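Long-range contacts in metallo-beta-lactamase family protein (Staphylococcus aureus, PDB 3R2U), which is probably a metal-dependent hydrolase of the metallo-beta-lactamase superfamily, with a bound iron(III) ion, probably at its active site, and a rhodanese-like domain in its sequence: residues G43-D54 with L71-H82; I128-L138 with S149-A157. One frame throughout, in Å; residues are numbered along the deposited sequence.

Interaction 1 (G43-D54 with L71-H82); sequences GCQKTGEAMIID and LTITHAAETHIH. With FE (Fe (III) ion), chain E.
With Asp54 CG turned away from its own carbonyl carbon (chi1 -73°) and Thr79 OG1 set between its backbone N and carbonyl carbon (chi1 61°), the Asp54 and Thr79 side chains cross at about a right angle, bringing carboxylate and hydroxyl together. Thr79 OG1 gives its proton to the syn lone pair of Asp54 OD2 at 2.9 Å. Asp54 OD1 is gripped twice: Thr79 N binds it at 2.8 Å from the syn side, whereas His82 NE2 reaches it at 3.1 Å from above the carboxylate plane. That bond lies in the imidazole plane, so the two flat groups stand nearly perpendicular (86°). Thr79 OG1 also accepts from His80 ND1 at 2.8 Å, which helps to fix the rotation of a ring whose NE2 binds the iron at 2.4 Å. Thr79 and His82 are second-shell residues, and Asp54 stands one layer further out, positioning both; His143, Asp169 and waters complete the site.

Upstream, strands 49-53 and 72-77 run parallel. Their ladder is interrupted by a beta bulge, where the register slips one residue between Ala50 and Met51 and Ala50 O takes both Thr74 N and His75 N. On one face the Met51 thioether bends over Ala77, SD to CB 3.9 Å; on the other, Ile52 CD1 packs against Ile73 CG2 at 3.9 Å.

Together with helix 60-69 the strands form a beta-alpha-beta crossover. The helix covers the Ile52 and Ile73 face through Tyr62, helix 89-96 lies against Ile73 and Ala76, and strands 37-44 and 99-103 continue the sheet beyond either strand.

Interaction 2 (I128-L138 with S149-A157); sequences IYVGNIKLKVL and SFLLTDEGA
A beta hairpin made by strands 133-139 and 148-153 holds this contact, its antiparallel ladder defined by three hydrogen-bonded pairs: Lys134 with Thr153, Lys136 with Leu151, and Leu138 with Ser149. Each pair exchanges two backbone bonds; the shortest include Leu151 N to Lys136 O at 2.8 Å, almost straight at 176°. Between them, Leu135 and Val137 face Leu152 and Phe150 as non-hydrogen-bonded pairs.

These four, with Ile133 and Ile128, make up the apolar packing. Leu135 CD2 lies 3.6 Å from Leu152 CB, and Ile133 CG2 meets Leu152 CG at 3.7 Å. Leu152 CG stands opposite its backbone N (chi1 -177°), which places the branch against both neighbours. Val137 and Phe150 run side by side in the same direction, Val137 CG2 4.0 Å from Phe150 CE1, while Ile128 CD1 also approaches CE1, at 4.1 Å.

In the metallo-beta-lactamase fold two sheets are packed together, and this hairpin belongs to the second of them: Ile128 and Leu135 reach across to Met51 of strand 49-53, and strand 164-168 extends the sheet past Phe150 and Leu152.

The other face is mixed: Leu138 and Leu151 touch, and beside them Lys134 stretches out fully. Its CD passes Glu155 OE2 at 3.7 Å, but the charged ends, NZ and OE2, remain 4.6 Å apart and are joined through a water. A second water links Glu155 OE1 to Asn132 O. The same OE1 lies near the plane of the Tyr129 ring, at its edge. Lys136 instead directs its amine to Asp127 in a salt bridge.

How the interactions relate
Interaction 1 closes before interaction 2 opens along the chain, and their centres lie 11 Å apart on the same side of the chain's centre. They occupy different mixed sheets of the metallo-beta-lactamase fold: 43-54 and 71-82 supply adjacent parallel strands of one, 128-138 and 149-157 adjacent antiparallel strands of the other. Direct contacts tie the sheets together at the end remote from the iron, where Glu49 OE1 probably accepts a hydrogen bond from Gly131 N at 3.1 Å and Cys44 SG packs beside Asn132 N. At the metal end, Phe150 touches Thr79, so the hairpin packs against the loop that carries the iron ligand His80.

Interaction 1 (G43-D54 with L71-H82)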
loop_
_atom_site.group_PDB
_atom_site.type_symbol
_atom_site.label_atom_id
_atom_site.label_comp_id
_atom_site.label_asym_id
_atom_site.label_seq_id
_atom_site.Cartn_x
_atom_site.Cartn_y
_atom_site.Cartn_z
ATOM N N GLY A 43 11.502 23.777 9.548
ATOM C CA GLY A 43 10.657 24.717 8.880
ATOM C C GLY A 43 10.249 25.876 9.741
ATOM O O GLY A 43 10.001 25.721 10.943
ATOM N N CYS A 44 10.158 27.040 9.105
ATOM C CA CYS A 44 9.765 28.275 9.774
ATOM C C CYS A 44 8.270 28.432 9.612
ATOM O O CYS A 44 7.770 28.631 8.492
ATOM C CB CYS A 44 10.481 29.455 9.130
ATOM S SG CYS A 44 10.023 31.077 9.766
ATOM N N GLN A 45 7.542 28.350 10.712
ATOM C CA GLN A 45 6.085 28.484 10.622
ATOM C C GLN A 45 5.654 29.903 10.233
ATOM O O GLN A 45 4.633 30.076 9.557
ATOM C CB GLN A 45 5.392 27.998 11.903
ATOM C CG GLN A 45 5.443 26.441 12.092
ATOM C CD GLN A 45 4.686 25.644 11.008
ATOM O OE1 GLN A 45 3.947 26.212 10.189
ATOM N NE2 GLN A 45 4.860 24.315 11.018
ATOM N N LYS A 46 6.453 30.906 10.587
ATOM C CA LYS A 46 6.121 32.283 10.218
ATOM C C LYS A 46 6.177 32.549 8.704
ATOM O O LYS A 46 5.259 33.155 8.161
ATOM C CB LYS A 46 7.007 33.261 10.976
ATOM C CG LYS A 46 6.702 33.246 12.468
ATOM C CD LYS A 46 7.585 34.185 13.256
ATOM C CE LYS A 46 7.060 34.338 14.678
ATOM N NZ LYS A 46 5.646 34.843 14.699
ATOM N N THR A 47 7.223 32.089 8.018
ATOM C CA THR A 47 7.350 32.334 6.580
ATOM C C THR A 47 7.014 31.129 5.702
ATOM O O THR A 47 6.732 31.288 4.532
ATOM C CB THR A 47 8.781 32.708 6.217
ATOM O OG1 THR A 47 9.618 31.566 6.421
ATOM C CG2 THR A 47 9.275 33.880 7.063
ATOM N N GLY A 48 7.085 29.920 6.252
ATOM C CA GLY A 48 6.840 28.715 5.461
ATOM C C GLY A 48 8.111 28.126 4.843
ATOM O O GLY A 48 8.076 27.034 4.262
ATOM N N GLU A 49 9.237 28.824 4.977
ATOM C CA GLU A 49 10.490 28.332 4.422
ATOM C C GLU A 49 10.905 27.067 5.147
ATOM O O GLU A 49 10.626 26.904 6.320
ATOM C CB GLU A 49 11.583 29.405 4.460
ATOM C CG GLU A 49 11.215 30.585 3.561
ATOM C CD GLU A 49 12.290 31.678 3.469
ATOM O OE1 GLU A 49 13.487 31.421 3.725
ATOM O OE2 GLU A 49 11.924 32.805 3.109
ATOM N N ALA A 50 11.547 26.159 4.434
ATOM C CA ALA A 50 11.971 24.895 5.035
ATOM C C ALA A 50 13.265 24.414 4.405
ATOM O O ALA A 50 13.527 24.670 3.223
ATOM C CB ALA A 50 10.882 23.845 4.893
ATOM N N MET A 51 14.066 23.721 5.210
ATOM C CA MET A 51 15.350 23.203 4.787
ATOM C C MET A 51 15.516 21.719 5.063
ATOM O O MET A 51 15.122 21.238 6.129
ATOM C CB MET A 51 16.479 23.922 5.540
ATOM C CG MET A 51 17.868 23.331 5.250
ATOM S SD MET A 51 19.222 24.038 6.191
ATOM C CE MET A 51 19.636 25.485 5.212
ATOM N N ILE A 52 16.109 20.998 4.102
ATOM C CA ILE A 52 16.468 19.592 4.311
ATOM C C ILE A 52 17.961 19.536 4.627
ATOM O O ILE A 52 18.773 20.091 3.883
ATOM C CB ILE A 52 16.279 18.712 3.077
ATOM C CG1 ILE A 52 14.861 18.799 2.513
ATOM C CG2 ILE A 52 16.595 17.263 3.436
ATOM C CD1 ILE A 52 14.737 18.186 1.113
ATOM N N ILE A 53 18.324 18.850 5.708
ATOM C CA ILE A 53 19.731 18.637 6.061
ATOM C C ILE A 53 20.110 17.179 5.745
ATOM O O ILE A 53 19.415 16.239 6.161
ATOM C CB ILE A 53 19.996 18.967 7.526
ATOM C CG1 ILE A 53 19.770 20.474 7.735
ATOM C CG2 ILE A 53 21.422 18.572 7.899
ATOM C CD1 ILE A 53 19.831 20.885 9.135
ATOM N N ASP A 54 21.211 17.017 5.010
ATOM C CA ASP A 54 21.708 15.736 4.532
ATOM C C ASP A 54 20.662 14.922 3.744
ATOM O O ASP A 54 20.403 13.771 4.040
ATOM C CB ASP A 54 22.356 14.919 5.679
ATOM C CG ASP A 54 23.732 15.481 6.109
ATOM O OD1 ASP A 54 24.327 16.264 5.320
ATOM O OD2 ASP A 54 24.244 15.096 7.210
ATOM N N LEU A 71 4.639 23.911 4.531
ATOM C CA LEU A 71 5.970 24.448 4.308
ATOM C C LEU A 71 6.380 24.264 2.858
ATOM O O LEU A 71 5.858 23.395 2.155
ATOM C CB LEU A 71 6.967 23.712 5.193
ATOM C CG LEU A 71 6.734 23.778 6.700
ATOM C CD1 LEU A 71 7.536 22.688 7.407
ATOM C CD2 LEU A 71 7.041 25.156 7.235
ATOM N N THR A 72 7.345 25.061 2.429
ATOM C CA THR A 72 7.890 24.973 1.096
ATOM C C THR A 72 9.389 24.734 1.230
ATOM O O THR A 72 10.084 25.496 1.891
ATOM C CB THR A 72 7.644 26.273 0.303
ATOM O OG1 THR A 72 6.241 26.510 0.232
ATOM C CG2 THR A 72 8.208 26.168 -1.122
ATOM N N ILE A 73 9.885 23.674 0.601
ATOM C CA ILE A 73 11.308 23.362 0.664
ATOM C C ILE A 73 12.028 24.350 -0.239
ATOM O O ILE A 73 11.917 24.276 -1.460
ATOM C CB ILE A 73 11.593 21.919 0.240
ATOM C CG1 ILE A 73 10.877 20.951 1.196
ATOM C CG2 ILE A 73 13.108 21.657 0.210
ATOM C CD1 ILE A 73 10.918 19.535 0.764
ATOM N N THR A 74 12.714 25.293 0.397
ATOM C CA THR A 74 13.430 26.374 -0.254
ATOM C C THR A 74 14.936 26.261 -0.039
ATOM O O THR A 74 15.701 26.972 -0.654
ATOM C CB THR A 74 12.980 27.718 0.345
ATOM O OG1 THR A 74 13.013 27.618 1.783
ATOM C CG2 THR A 74 11.542 28.080 -0.107
ATOM N N HIS A 75 15.360 25.351 0.837
ATOM C CA HIS A 75 16.764 25.221 1.197
ATOM C C HIS A 75 17.160 23.771 1.451
ATOM O O HIS A 75 16.316 22.936 1.799
ATOM C CB HIS A 75 17.053 25.933 2.538
ATOM C CG HIS A 75 16.751 27.407 2.567
ATOM N ND1 HIS A 75 15.467 27.911 2.585
ATOM C CD2 HIS A 75 17.573 28.476 2.705
ATOM C CE1 HIS A 75 15.516 29.231 2.669
ATOM N NE2 HIS A 75 16.782 29.599 2.737
ATOM N N ALA A 76 18.455 23.500 1.291
ATOM C CA ALA A 76 19.055 22.226 1.697
ATOM C C ALA A 76 20.526 22.470 2.021
ATOM O O ALA A 76 21.183 23.305 1.412
ATOM C CB ALA A 76 18.910 21.151 0.627
ATOM N N ALA A 77 21.041 21.717 2.972
ATOM C CA ALA A 77 22.408 21.839 3.380
ATOM C C ALA A 77 22.920 20.440 3.636
ATOM O O ALA A 77 22.159 19.516 3.939
ATOM C CB ALA A 77 22.528 22.707 4.654
ATOM N N GLU A 78 24.223 20.308 3.523
ATOM C CA GLU A 78 24.881 19.075 3.673
ATOM C C GLU A 78 26.079 19.254 4.609
ATOM O O GLU A 78 26.845 20.190 4.460
ATOM C CB GLU A 78 25.306 18.653 2.261
ATOM C CG GLU A 78 26.048 17.418 2.175
ATOM C CD GLU A 78 26.024 16.858 0.765
ATOM O OE1 GLU A 78 24.963 16.314 0.358
ATOM O OE2 GLU A 78 27.081 16.923 0.098
ATOM N N THR A 79 26.266 18.326 5.536
ATOM C CA THR A 79 27.345 18.435 6.510
ATOM C C THR A 79 28.760 18.160 5.983
ATOM O O THR A 79 29.735 18.715 6.502
ATOM C CB THR A 79 27.060 17.555 7.734
ATOM O OG1 THR A 79 26.953 16.178 7.347
ATOM C CG2 THR A 79 25.713 17.993 8.405
ATOM N N HIS A 80 28.877 17.295 4.982
ATOM C CA HIS A 80 30.172 16.920 4.418
ATOM C C HIS A 80 29.991 16.017 3.216
ATOM O O HIS A 80 28.856 15.644 2.879
ATOM C CB HIS A 80 31.024 16.183 5.478
ATOM C CG HIS A 80 30.460 14.875 5.936
ATOM N ND1 HIS A 80 29.313 14.777 6.696
ATOM C CD2 HIS A 80 30.927 13.611 5.798
ATOM C CE1 HIS A 80 29.075 13.503 6.963
ATOM N NE2 HIS A 80 30.046 12.779 6.435
ATOM N N ILE A 81 31.100 15.666 2.568
ATOM C CA ILE A 81 31.080 14.777 1.412
ATOM C C ILE A 81 30.906 13.349 1.950
ATOM O O ILE A 81 31.812 12.783 2.547
ATOM C CB ILE A 81 32.386 14.905 0.561
ATOM C CG1 ILE A 81 32.613 16.366 0.137
ATOM C CG2 ILE A 81 32.325 13.998 -0.636
ATOM C CD1 ILE A 81 33.873 16.598 -0.725
ATOM N N HIS A 82 29.716 12.787 1.761
ATOM C CA HIS A 82 29.385 11.483 2.323
ATOM C C HIS A 82 30.038 10.309 1.654
ATOM O O HIS A 82 30.260 10.310 0.448
ATOM C CB HIS A 82 27.872 11.297 2.347
ATOM C CG HIS A 82 27.181 12.308 3.189
ATOM N ND1 HIS A 82 27.286 12.316 4.560
ATOM C CD2 HIS A 82 26.398 13.363 2.861
ATOM C CE1 HIS A 82 26.580 13.324 5.042
ATOM N NE2 HIS A 82 26.040 13.979 4.032
HETATM FE FE FE E . 30.558 10.465 6.621
HETATM O O HOH W 1 31.943 10.668 4.715
HETATM O O HOH W 2 28.690 10.234 5.330
HETATM O O HOH W 3 30.849 8.329 6.631
#

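Interaction 2 (I128-L138 with S149-A157)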
loop_
_atom_site.group_PDB
_atom_site.type_symbol
_atom_site.label_atom_id
_atom_site.label_comp_id
_atom_site.label_asym_id
_atom_site.label_seq_id
_atom_site.Cartn_x
_atom_site.Cartn_y
_atom_site.Cartn_z
ATOM N N ILE A 128 23.052 31.044 8.084
ATOM C CA ILE A 128 22.074 30.717 7.064
ATOM C C ILE A 128 20.723 30.899 7.752
ATOM O O ILE A 128 20.524 30.381 8.825
ATOM C CB ILE A 128 22.181 29.249 6.621
ATOM C CG1 ILE A 128 23.595 28.911 6.160
ATOM C CG2 ILE A 128 21.191 28.931 5.502
ATOM C CD1 ILE A 128 23.829 27.410 5.998
ATOM N N TYR A 129 19.822 31.653 7.140
ATOM C CA TYR A 129 18.491 31.831 7.667
ATOM C C TYR A 129 17.490 31.048 6.809
ATOM O O TYR A 129 17.528 31.091 5.570
ATOM C CB TYR A 129 18.102 33.309 7.728
ATOM C CG TYR A 129 18.914 34.080 8.736
ATOM C CD1 TYR A 129 20.087 34.735 8.361
ATOM C CD2 TYR A 129 18.525 34.139 10.071
ATOM C CE1 TYR A 129 20.838 35.447 9.296
ATOM C CE2 TYR A 129 19.272 34.841 11.011
ATOM C CZ TYR A 129 20.423 35.489 10.616
ATOM O OH TYR A 129 21.160 36.166 11.537
ATOM N N VAL A 130 16.654 30.275 7.499
ATOM C CA VAL A 130 15.559 29.528 6.913
ATOM C C VAL A 130 14.349 30.249 7.525
ATOM O O VAL A 130 13.914 29.952 8.650
ATOM C CB VAL A 130 15.617 28.037 7.314
ATOM C CG1 VAL A 130 14.517 27.241 6.621
ATOM C CG2 VAL A 130 16.979 27.467 6.963
ATOM N N GLY A 131 13.818 31.226 6.799
ATOM C CA GLY A 131 12.764 32.059 7.358
ATOM C C GLY A 131 13.431 32.741 8.548
ATOM O O GLY A 131 14.524 33.295 8.411
ATOM N N ASN A 132 12.840 32.627 9.729
ATOM C CA ASN A 132 13.425 33.256 10.931
ATOM C C ASN A 132 14.363 32.327 11.722
ATOM O O ASN A 132 14.941 32.748 12.726
ATOM C CB ASN A 132 12.325 33.777 11.846
ATOM C CG ASN A 132 11.483 34.846 11.180
ATOM O OD1 ASN A 132 10.263 34.755 11.155
ATOM N ND2 ASN A 132 12.132 35.849 10.628
ATOM N N ILE A 133 14.508 31.082 11.274
ATOM C CA ILE A 133 15.411 30.120 11.938
ATOM C C ILE A 133 16.807 30.485 11.530
ATOM O O ILE A 133 17.063 30.755 10.355
ATOM C CB ILE A 133 15.189 28.659 11.500
ATOM C CG1 ILE A 133 13.740 28.218 11.689
ATOM C CG2 ILE A 133 16.134 27.715 12.290
ATOM C CD1 ILE A 133 13.458 26.885 10.997
ATOM N N LYS A 134 17.711 30.513 12.495
ATOM C CA LYS A 134 19.092 30.857 12.239
ATOM C C LYS A 134 19.962 29.624 12.414
ATOM O O LYS A 134 19.839 28.920 13.406
ATOM C CB LYS A 134 19.555 31.941 13.221
ATOM C CG LYS A 134 21.008 32.367 13.022
ATOM C CD LYS A 134 21.510 33.256 14.176
ATOM C CE LYS A 134 22.940 33.703 13.900
ATOM N NZ LYS A 134 23.565 34.501 14.981
ATOM N N LEU A 135 20.813 29.359 11.434
ATOM C CA LEU A 135 21.779 28.306 11.524
ATOM C C LEU A 135 23.167 28.914 11.429
ATOM O O LEU A 135 23.457 29.659 10.473
ATOM C CB LEU A 135 21.624 27.319 10.375
ATOM C CG LEU A 135 20.323 26.530 10.279
ATOM C CD1 LEU A 135 20.375 25.714 9.004
ATOM C CD2 LEU A 135 20.139 25.640 11.515
ATOM N N LYS A 136 24.030 28.600 12.392
ATOM C CA LYS A 136 25.407 29.056 12.332
ATOM C C LYS A 136 26.248 27.881 11.894
ATOM O O LYS A 136 26.125 26.771 12.438
ATOM C CB LYS A 136 25.901 29.605 13.663
ATOM C CG LYS A 136 27.385 30.083 13.616
ATOM C CD LYS A 136 27.770 30.960 14.803
ATOM C CE LYS A 136 27.198 32.401 14.685
ATOM N NZ LYS A 136 27.728 33.207 13.512
ATOM N N VAL A 137 27.059 28.118 10.866
ATOM C CA VAL A 137 27.951 27.103 10.332
ATOM C C VAL A 137 29.184 27.048 11.216
ATOM O O VAL A 137 29.806 28.084 11.506
ATOM C CB VAL A 137 28.385 27.429 8.877
ATOM C CG1 VAL A 137 29.431 26.412 8.361
ATOM C CG2 VAL A 137 27.160 27.450 7.946
ATOM N N LEU A 138 29.499 25.860 11.702
ATOM C CA LEU A 138 30.706 25.651 12.475
ATOM C C LEU A 138 31.579 24.665 11.699
ATOM O O LEU A 138 31.102 23.602 11.313
ATOM C CB LEU A 138 30.373 25.106 13.863
ATOM C CG LEU A 138 29.495 25.955 14.811
ATOM C CD1 LEU A 138 29.259 25.216 16.139
ATOM C CD2 LEU A 138 30.095 27.312 15.092
ATOM N N SER A 149 29.199 21.584 10.861
ATOM C CA SER A 149 28.040 21.329 11.686
ATOM C C SER A 149 27.174 22.585 11.721
ATOM O O SER A 149 27.701 23.698 11.572
ATOM C CB SER A 149 28.477 20.950 13.098
ATOM O OG SER A 149 29.124 19.685 13.096
ATOM N N PHE A 150 25.859 22.423 11.919
ATOM C CA PHE A 150 24.957 23.568 11.928
ATOM C C PHE A 150 24.301 23.809 13.305
ATOM O O PHE A 150 23.590 22.941 13.835
ATOM C CB PHE A 150 23.890 23.384 10.839
ATOM C CG PHE A 150 24.461 23.121 9.463
ATOM C CD1 PHE A 150 24.861 24.154 8.655
ATOM C CD2 PHE A 150 24.560 21.833 8.969
ATOM C CE1 PHE A 150 25.355 23.901 7.363
ATOM C CE2 PHE A 150 25.072 21.587 7.690
ATOM C CZ PHE A 150 25.463 22.624 6.907
ATOM N N LEU A 151 24.555 24.980 13.880
ATOM C CA LEU A 151 24.019 25.344 15.198
ATOM C C LEU A 151 22.743 26.140 15.009
ATOM O O LEU A 151 22.756 27.271 14.489
ATOM C CB LEU A 151 25.037 26.146 15.991
ATOM C CG LEU A 151 24.672 26.501 17.441
ATOM C CD1 LEU A 151 24.662 25.224 18.294
ATOM C CD2 LEU A 151 25.660 27.539 18.000
ATOM N N LEU A 152 21.638 25.552 15.449
ATOM C CA LEU A 152 20.321 26.146 15.282
ATOM C C LEU A 152 19.850 26.953 16.490
ATOM O O LEU A 152 19.957 26.505 17.639
ATOM C CB LEU A 152 19.299 25.043 14.959
ATOM C CG LEU A 152 17.840 25.459 14.669
ATOM C CD1 LEU A 152 17.116 24.383 13.829
ATOM C CD2 LEU A 152 17.039 25.782 15.950
ATOM N N THR A 153 19.342 28.154 16.200
ATOM C CA THR A 153 18.710 29.014 17.187
ATOM C C THR A 153 17.322 29.378 16.626
ATOM O O THR A 153 17.208 29.861 15.479
ATOM C CB THR A 153 19.564 30.244 17.484
ATOM O OG1 THR A 153 20.853 29.808 17.941
ATOM C CG2 THR A 153 18.908 31.135 18.565
ATOM N N ASP A 154 16.285 29.136 17.432
ATOM C CA ASP A 154 14.875 29.376 17.062
ATOM C C ASP A 154 14.498 30.843 17.293
ATOM O O ASP A 154 13.682 31.183 18.170
ATOM C CB ASP A 154 13.991 28.429 17.888
ATOM C CG ASP A 154 12.498 28.465 17.502
ATOM O OD1 ASP A 154 12.105 29.121 16.507
ATOM O OD2 ASP A 154 11.713 27.801 18.227
ATOM N N GLU A 155 15.107 31.721 16.510
ATOM C CA GLU A 155 14.879 33.145 16.672
ATOM C C GLU A 155 13.437 33.589 16.421
ATOM O O GLU A 155 12.998 34.563 17.006
ATOM C CB GLU A 155 15.847 33.946 15.814
ATOM C CG GLU A 155 17.275 33.797 16.285
ATOM C CD GLU A 155 18.213 34.845 15.690
ATOM O OE1 GLU A 155 17.977 35.337 14.562
ATOM O OE2 GLU A 155 19.206 35.152 16.367
ATOM N N GLY A 156 12.702 32.883 15.563
ATOM C CA GLY A 156 11.300 33.243 15.304
ATOM C C GLY A 156 10.453 33.129 16.570
ATOM O O GLY A 156 9.416 33.757 16.682
ATOM N N ALA A 157 10.897 32.304 17.516
ATOM C CA ALA A 157 10.197 32.142 18.786
ATOM C C ALA A 157 10.800 33.076 19.828
ATOM O O ALA A 157 10.438 33.013 20.992
ATOM C CB ALA A 157 10.282 30.676 19.266
HETATM O O HOH W 4 15.850 35.122 12.615
HETATM O O HOH W 5 21.505 36.655 15.003
#